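Local coordinates for vitamin B12-binding protein (Vibrio cholerae O395, PDB 5YSC) that binds vitamin B12 in the periplasm and probably delivers it to the membrane subunit BtuC of the BtuCDF ABC transporter for import, at residues P90-L93 / A94-R97; H136-R139 / Q140-D144; V261-Y264 / L265-Q269. All coordinates share one frame; numbering follows the deposited sequence.

Contact 1: P90-L93 / A94-R97; sequences PREL and AKLR
R97 folds back onto L93 along helix 90-98. Its chain bends at chi3 (-64°), which lays one face of the guanidinium over L93 O and brings NH1 to 3.7 Å from L93 CB. A water then links the group to P90. It donates to P90 O at 2.9 Å and accepts from R97 NH2, lying at the edge of the guanidinium and in its plane. P90 O also takes the backbone N-H of A94, so two donors grip it. The same i to i+4 pattern continues up to R97 N on L93 O at 2.9 Å.

K95 bends at chi2 and chi3 and crosses R91. Its NZ comes to 3.6 Å from R91 NE, a pair of like charges. E92 lies alongside K95 and points the same way. E92 OE2 stays 4.3 Å from K95 NZ, beyond a salt bridge, but probably eases the repulsion.

The apolar contact is loose, with L93 CD2 4.4 Å from L96 CD1. L93 packs on A83 and L96 on I81, both of strand 80-83. L96 also meets I73 of helix 70-76 and I103 of strand 103-105, so the helix covers the sheet within a beta-alpha-beta unit.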
loop_
_atom_site.group_PDB
_atom_site.type_symbol
_atom_site.label_atom_id
_atom_site.label_comp_id
_atom_site.label_asym_id
_atom_site.label_seq_id
_atom_site.Cartn_x
_atom_site.Cartn_y
_atom_site.Cartn_z
ATOM N N PRO A 90 14.904 -9.824 -3.569
ATOM C CA PRO A 90 16.102 -9.093 -4.022
ATOM C C PRO A 90 16.930 -9.812 -5.069
ATOM O O PRO A 90 17.459 -9.179 -5.976
ATOM C CB PRO A 90 16.902 -8.918 -2.725
ATOM C CG PRO A 90 15.914 -8.957 -1.662
ATOM C CD PRO A 90 14.799 -9.847 -2.098
ATOM N N ARG A 91 17.102 -11.127 -4.927
ATOM C CA ARG A 91 17.931 -11.860 -5.872
ATOM C C ARG A 91 17.352 -11.791 -7.273
ATOM O O ARG A 91 18.081 -11.615 -8.250
ATOM C CB ARG A 91 18.065 -13.322 -5.429
ATOM C CG ARG A 91 18.824 -14.189 -6.419
ATOM C CD ARG A 91 19.014 -15.594 -5.910
ATOM N NE ARG A 91 19.604 -16.462 -6.919
ATOM C CZ ARG A 91 20.906 -16.584 -7.161
ATOM N NH1 ARG A 91 21.324 -17.423 -8.105
ATOM N NH2 ARG A 91 21.794 -15.868 -6.487
ATOM N N GLU A 92 16.028 -11.947 -7.397
ATOM C CA GLU A 92 15.447 -11.978 -8.728
ATOM C C GLU A 92 15.491 -10.604 -9.393
ATOM O O GLU A 92 15.688 -10.516 -10.616
ATOM C CB GLU A 92 14.026 -12.543 -8.652
ATOM C CG GLU A 92 13.976 -14.051 -8.667
ATOM C CD GLU A 92 13.679 -14.639 -7.319
ATOM O OE1 GLU A 92 12.646 -15.365 -7.175
ATOM O OE2 GLU A 92 14.475 -14.366 -6.392
ATOM N N LEU A 93 15.279 -9.519 -8.625
ATOM C CA LEU A 93 15.440 -8.177 -9.183
ATOM C C LEU A 93 16.870 -7.942 -9.608
ATOM O O LEU A 93 17.127 -7.374 -10.676
ATOM C CB LEU A 93 15.043 -7.111 -8.174
ATOM C CG LEU A 93 13.602 -6.880 -7.817
ATOM C CD1 LEU A 93 13.526 -5.649 -6.922
ATOM C CD2 LEU A 93 12.782 -6.707 -9.076
ATOM N N ALA A 94 17.828 -8.370 -8.778
ATOM C CA ALA A 94 19.222 -8.222 -9.168
ATOM C C ALA A 94 19.482 -8.977 -10.461
ATOM O O ALA A 94 20.146 -8.463 -11.372
ATOM C CB ALA A 94 20.154 -8.709 -8.046
ATOM N N LYS A 95 18.929 -10.188 -10.580
ATOM C CA LYS A 95 19.072 -10.943 -11.827
ATOM C C LYS A 95 18.546 -10.140 -13.004
ATOM O O LYS A 95 19.201 -10.040 -14.047
ATOM C CB LYS A 95 18.342 -12.286 -11.738
ATOM C CG LYS A 95 19.237 -13.511 -11.735
ATOM C CD LYS A 95 18.979 -14.417 -10.549
ATOM C CE LYS A 95 17.765 -15.294 -10.752
ATOM N NZ LYS A 95 17.134 -15.853 -9.488
ATOM N N LEU A 96 17.347 -9.561 -12.855
ATOM C CA LEU A 96 16.772 -8.769 -13.939
ATOM C C LEU A 96 17.666 -7.590 -14.299
ATOM O O LEU A 96 17.789 -7.231 -15.483
ATOM C CB LEU A 96 15.371 -8.286 -13.541
ATOM C CG LEU A 96 14.322 -9.388 -13.486
ATOM C CD1 LEU A 96 13.011 -8.783 -12.952
ATOM C CD2 LEU A 96 14.117 -10.055 -14.835
ATOM N N ARG A 97 18.257 -6.942 -13.293
ATOM C CA ARG A 97 19.184 -5.858 -13.571
ATOM C C ARG A 97 20.396 -6.395 -14.320
ATOM O O ARG A 97 20.853 -5.793 -15.294
ATOM C CB ARG A 97 19.617 -5.165 -12.278
ATOM C CG ARG A 97 18.535 -4.322 -11.607
ATOM C CD ARG A 97 19.075 -3.385 -10.503
ATOM N NE ARG A 97 19.666 -4.093 -9.368
ATOM C CZ ARG A 97 18.975 -4.574 -8.331
ATOM N NH1 ARG A 97 17.640 -4.434 -8.282
ATOM N NH2 ARG A 97 19.613 -5.193 -7.331
HETATM O O HOH W 1 17.591 -6.338 -5.619
#

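Contact 2: H136-R139 / Q140-D144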
loop_
_atom_site.group_PDB
_atom_site.type_symbol
_atom_site.label_atom_id
_atom_site.label_comp_id
_atom_site.label_asym_id
_atom_site.label_seq_id
_atom_site.Cartn_x
_atom_site.Cartn_y
_atom_site.Cartn_z
ATOM N N HIS A 136 -0.880 15.401 -10.969
ATOM C CA HIS A 136 -1.310 16.723 -10.565
ATOM C C HIS A 136 -2.533 16.593 -9.681
ATOM O O HIS A 136 -2.594 17.181 -8.611
ATOM C CB HIS A 136 -1.633 17.592 -11.777
ATOM C CG HIS A 136 -2.366 18.849 -11.433
ATOM N ND1 HIS A 136 -1.720 20.021 -11.108
ATOM C CD2 HIS A 136 -3.689 19.113 -11.346
ATOM C CE1 HIS A 136 -2.615 20.955 -10.842
ATOM N NE2 HIS A 136 -3.818 20.429 -10.981
ATOM N N ASP A 137 -3.502 15.809 -10.136
ATOM C CA ASP A 137 -4.747 15.653 -9.386
ATOM C C ASP A 137 -4.476 15.010 -8.034
ATOM O O ASP A 137 -5.031 15.428 -7.017
ATOM C CB ASP A 137 -5.747 14.817 -10.188
ATOM C CG ASP A 137 -6.291 15.543 -11.423
ATOM O OD1 ASP A 137 -6.213 16.780 -11.470
ATOM O OD2 ASP A 137 -6.788 14.876 -12.347
ATOM N N PHE A 138 -3.633 13.976 -8.011
ATOM C CA PHE A 138 -3.241 13.346 -6.746
ATOM C C PHE A 138 -2.662 14.365 -5.782
ATOM O O PHE A 138 -3.003 14.388 -4.596
ATOM C CB PHE A 138 -2.201 12.232 -6.982
ATOM C CG PHE A 138 -1.853 11.459 -5.750
ATOM C CD1 PHE A 138 -0.937 11.948 -4.858
ATOM C CD2 PHE A 138 -2.448 10.224 -5.471
ATOM C CE1 PHE A 138 -0.618 11.255 -3.706
ATOM C CE2 PHE A 138 -2.135 9.526 -4.326
ATOM C CZ PHE A 138 -1.236 10.045 -3.428
ATOM N N ARG A 139 -1.723 15.184 -6.265
ATOM C CA ARG A 139 -1.086 16.162 -5.398
ATOM C C ARG A 139 -2.101 17.142 -4.824
ATOM O O ARG A 139 -2.033 17.510 -3.642
ATOM C CB ARG A 139 -0.001 16.895 -6.186
ATOM C CG ARG A 139 1.186 15.992 -6.518
ATOM C CD ARG A 139 2.452 16.764 -6.929
ATOM N NE ARG A 139 3.603 15.860 -7.074
ATOM C CZ ARG A 139 4.136 15.470 -8.228
ATOM N NH1 ARG A 139 3.676 15.925 -9.386
ATOM N NH2 ARG A 139 5.180 14.645 -8.220
ATOM N N GLN A 140 -3.041 17.587 -5.652
ATOM C CA GLN A 140 -4.024 18.541 -5.160
ATOM C C GLN A 140 -4.938 17.895 -4.129
ATOM O O GLN A 140 -5.164 18.459 -3.056
ATOM C CB GLN A 140 -4.836 19.126 -6.314
ATOM C CG GLN A 140 -5.770 20.247 -5.832
ATOM C CD GLN A 140 -5.012 21.320 -5.065
ATOM O OE1 GLN A 140 -5.428 21.756 -3.972
ATOM N NE2 GLN A 140 -3.865 21.724 -5.614
ATOM N N ARG A 141 -5.420 16.677 -4.393
ATOM C CA ARG A 141 -6.265 16.017 -3.395
ATOM C C ARG A 141 -5.479 15.732 -2.120
ATOM O O ARG A 141 -6.007 15.847 -1.012
ATOM C CB ARG A 141 -6.867 14.727 -3.962
ATOM C CG ARG A 141 -7.827 14.055 -2.994
ATOM C CD ARG A 141 -8.497 12.841 -3.590
ATOM N NE ARG A 141 -9.349 12.192 -2.584
ATOM C CZ ARG A 141 -9.759 10.921 -2.634
ATOM N NH1 ARG A 141 -9.406 10.115 -3.625
ATOM N NH2 ARG A 141 -10.498 10.426 -1.669
ATOM N N LEU A 142 -4.196 15.374 -2.246
ATOM C CA LEU A 142 -3.400 15.125 -1.061
ATOM C C LEU A 142 -3.272 16.392 -0.239
ATOM O O LEU A 142 -3.331 16.351 0.990
ATOM C CB LEU A 142 -2.010 14.595 -1.441
ATOM C CG LEU A 142 -1.023 14.390 -0.283
ATOM C CD1 LEU A 142 -1.511 13.461 0.780
ATOM C CD2 LEU A 142 0.277 13.820 -0.835
ATOM N N GLN A 143 -3.113 17.522 -0.927
ATOM C CA GLN A 143 -3.091 18.820 -0.263
ATOM C C GLN A 143 -4.417 19.084 0.437
ATOM O O GLN A 143 -4.451 19.530 1.592
ATOM C CB GLN A 143 -2.797 19.906 -1.291
ATOM C CG GLN A 143 -2.941 21.334 -0.801
ATOM C CD GLN A 143 -2.037 21.666 0.360
ATOM O OE1 GLN A 143 -0.962 21.080 0.532
ATOM N NE2 GLN A 143 -2.469 22.624 1.174
ATOM N N ASP A 144 -5.518 18.807 -0.252
ATOM C CA ASP A 144 -6.821 19.005 0.367
ATOM C C ASP A 144 -6.949 18.165 1.626
ATOM O O ASP A 144 -7.425 18.645 2.660
ATOM C CB ASP A 144 -7.930 18.655 -0.625
ATOM C CG ASP A 144 -8.011 19.613 -1.799
ATOM O OD1 ASP A 144 -7.508 20.756 -1.687
ATOM O OD2 ASP A 144 -8.565 19.207 -2.848
#
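F138 and L142 form the apolar side-chain contact on this part of helix 128-148. The phenyl CE1 meets the methyl CD2 of L142 at 4.0 Å, and the methyl comes at the ring obliquely. F138 sets CG anti to the backbone N (chi1 -175°). This turns the end of its ring toward the following turn, where L142 CD2 lies. L142 CB also sits 3.3 Å from F138 O.

The backbone fixes the spacing of this pair. L142 N donates to F138 O at 2.8 Å. R141 N bonds to D137 O at 2.9 Å, with an N-H...O angle of 172°. Q140 N on H136 O and Q143 N on R139 O complete the four successive helical bonds.

Helix 128-148 comes between the two parallel sheets in chain order. This is consistent with the long helix that joins the two lobes in BtuF-type binding proteins. Two neighbouring helices frame it: F138 touches I114 and A115 of helix 112-122 and L255 of helix 254-267. Both arginines run extended from CG to NE, and the NH2 of R139 makes salt bridges to E119 and D116, that of R141 to D256 and E259.

The chemistry is thus divided. A buried phenyl and leucine fill the inner side. The two acids on each arginine balance its charge and tie helix 128-148 to helix 112-122 through R139 and to helix 254-267 through R141.

Contact 3: V261-Y264 / L265-Q269; sequences VCTY and LKIAQ
The last turns of helix 254-267, close to the C-terminus of the chain, hold this contact. V261 and L265 stand side by side on the buried face and point the same way. V261 CG1 touches L265 CD2 at 4.0 Å. The V261 CG1 methyl is anti to the backbone N (chi1 166°) and so leans beside the carbonyl carbon, toward L265. L265 N also bonds to V261 O at 2.8 Å.

Y264 and I267 meet on a more exposed side. I267 CD1 comes obliquely to the phenol ring, 4.3 Å from Y264 CD1. I267 sets CG1 anti to its carbonyl carbon (chi1 -65°), beside the backbone N. This brings CG1 back over the preceding turn, 3.3 Å from T263 O. T263 CG2 lies 4.2 Å from I267 CD1, while the T263 hydroxyl is engaged with the backbone carbonyl of E259, one turn earlier.

The helix packs on a parallel sheet: L265 and A268 touch I155 of strand 155-159, L265 and Y264 touch F212 of strand 210-213, and the Y264 ring stacks with W240 of strand 239-241. C262 is joined to C182 by a disulfide, which links this helix to the segment just after helix 176-181.

The backbone bonds run on to the end of the helix. K266 N meets C262 O at 2.9 Å. A268 N reaches Y264 O at 3.0 Å, through a more bent N-H...O angle of 146°.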
loop_
_atom_site.group_PDB
_atom_site.type_symbol
_atom_site.label_atom_id
_atom_site.label_comp_id
_atom_site.label_asym_id
_atom_site.label_seq_id
_atom_site.Cartn_x
_atom_site.Cartn_y
_atom_site.Cartn_z
ATOM N N VAL A 261 -9.037 6.280 7.068
ATOM C CA VAL A 261 -8.237 6.294 8.283
ATOM C C VAL A 261 -8.468 7.571 9.068
ATOM O O VAL A 261 -8.726 7.533 10.280
ATOM C CB VAL A 261 -6.739 6.124 7.944
ATOM C CG1 VAL A 261 -5.842 6.487 9.156
ATOM C CG2 VAL A 261 -6.542 4.712 7.530
ATOM N N CYS A 262 -8.373 8.711 8.377
ATOM C CA CYS A 262 -8.487 10.022 9.007
ATOM C C CYS A 262 -9.874 10.253 9.589
ATOM O O CYS A 262 -10.017 10.856 10.666
ATOM C CB CYS A 262 -8.172 11.094 7.990
ATOM S SG CYS A 262 -6.454 11.503 7.732
ATOM N N THR A 263 -10.909 9.793 8.897
ATOM C CA THR A 263 -12.255 9.910 9.459
ATOM C C THR A 263 -12.382 9.112 10.752
ATOM O O THR A 263 -12.927 9.601 11.742
ATOM C CB THR A 263 -13.299 9.457 8.436
ATOM O OG1 THR A 263 -13.314 10.362 7.328
ATOM C CG2 THR A 263 -14.724 9.372 9.098
ATOM N N TYR A 264 -11.865 7.880 10.770
ATOM C CA TYR A 264 -11.905 7.061 11.976
ATOM C C TYR A 264 -11.069 7.649 13.113
ATOM O O TYR A 264 -11.495 7.632 14.276
ATOM C CB TYR A 264 -11.427 5.643 11.664
ATOM C CG TYR A 264 -12.496 4.730 11.083
ATOM C CD1 TYR A 264 -13.744 4.615 11.702
ATOM C CD2 TYR A 264 -12.257 3.942 9.950
ATOM C CE1 TYR A 264 -14.728 3.786 11.206
ATOM C CE2 TYR A 264 -13.256 3.104 9.447
ATOM C CZ TYR A 264 -14.479 3.031 10.083
ATOM O OH TYR A 264 -15.481 2.228 9.609
ATOM N N LEU A 265 -9.838 8.099 12.829
ATOM C CA LEU A 265 -9.060 8.748 13.878
ATOM C C LEU A 265 -9.710 10.030 14.354
ATOM O O LEU A 265 -9.530 10.400 15.522
ATOM C CB LEU A 265 -7.638 8.996 13.384
ATOM C CG LEU A 265 -6.593 7.971 13.828
ATOM C CD1 LEU A 265 -7.127 6.590 14.155
ATOM C CD2 LEU A 265 -5.423 7.890 12.830
ATOM N N LYS A 266 -10.480 10.709 13.494
ATOM C CA LYS A 266 -11.268 11.853 13.965
ATOM C C LYS A 266 -12.341 11.424 14.951
ATOM O O LYS A 266 -12.485 12.021 16.025
ATOM C CB LYS A 266 -11.903 12.577 12.791
ATOM C CG LYS A 266 -12.544 13.872 13.163
ATOM C CD LYS A 266 -13.177 14.467 11.963
ATOM C CE LYS A 266 -13.693 15.823 12.245
ATOM N NZ LYS A 266 -14.518 16.321 11.100
ATOM N N ILE A 267 -13.118 10.393 14.598
ATOM C CA ILE A 267 -14.114 9.846 15.522
ATOM C C ILE A 267 -13.487 9.513 16.864
ATOM O O ILE A 267 -14.085 9.741 17.925
ATOM C CB ILE A 267 -14.810 8.630 14.889
ATOM C CG1 ILE A 267 -15.604 9.089 13.663
ATOM C CG2 ILE A 267 -15.726 7.954 15.864
ATOM C CD1 ILE A 267 -16.157 7.975 12.803
ATOM N N ALA A 268 -12.271 8.946 16.842
ATOM C CA ALA A 268 -11.592 8.460 18.041
ATOM C C ALA A 268 -11.255 9.562 19.029
ATOM O O ALA A 268 -10.802 9.270 20.147
ATOM C CB ALA A 268 -10.311 7.718 17.624
ATOM N N GLN A 269 -11.433 10.806 18.636
ATOM C CA GLN A 269 -11.290 11.909 19.559
ATOM C C GLN A 269 -12.487 12.035 20.478
ATOM O O GLN A 269 -12.438 12.851 21.401
ATOM C CB GLN A 269 -11.115 13.214 18.800
ATOM C CG GLN A 269 -10.110 13.169 17.678
ATOM C CD GLN A 269 -9.044 14.202 17.878
ATOM O OE1 GLN A 269 -8.308 14.136 18.868
ATOM N NE2 GLN A 269 -8.977 15.200 16.977
#

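In the fold
All three contacts are local, within one helix each, and partly buried. Contact 1 is on a short helix of the 80-105 beta-alpha-beta unit, with its P90 side chain about 6 Å from the bound cyanocobalamin. Contact 3 lies on the opposite side of the chain's centre, against the other parallel sheet. Their centres are 41 Å apart. Contact 2 lies nearer to contact 3, with nearest atoms about 9 Å apart, and R141 reaches helix 254-267, on which contact 3 lies. Contact 3 has the most buried residues and adds a disulfide. Contact 2 sends its arginines outside its own segments, to acids of two other helices. Contact 1 combines buried leucines with an exposed charged side and a water bridge.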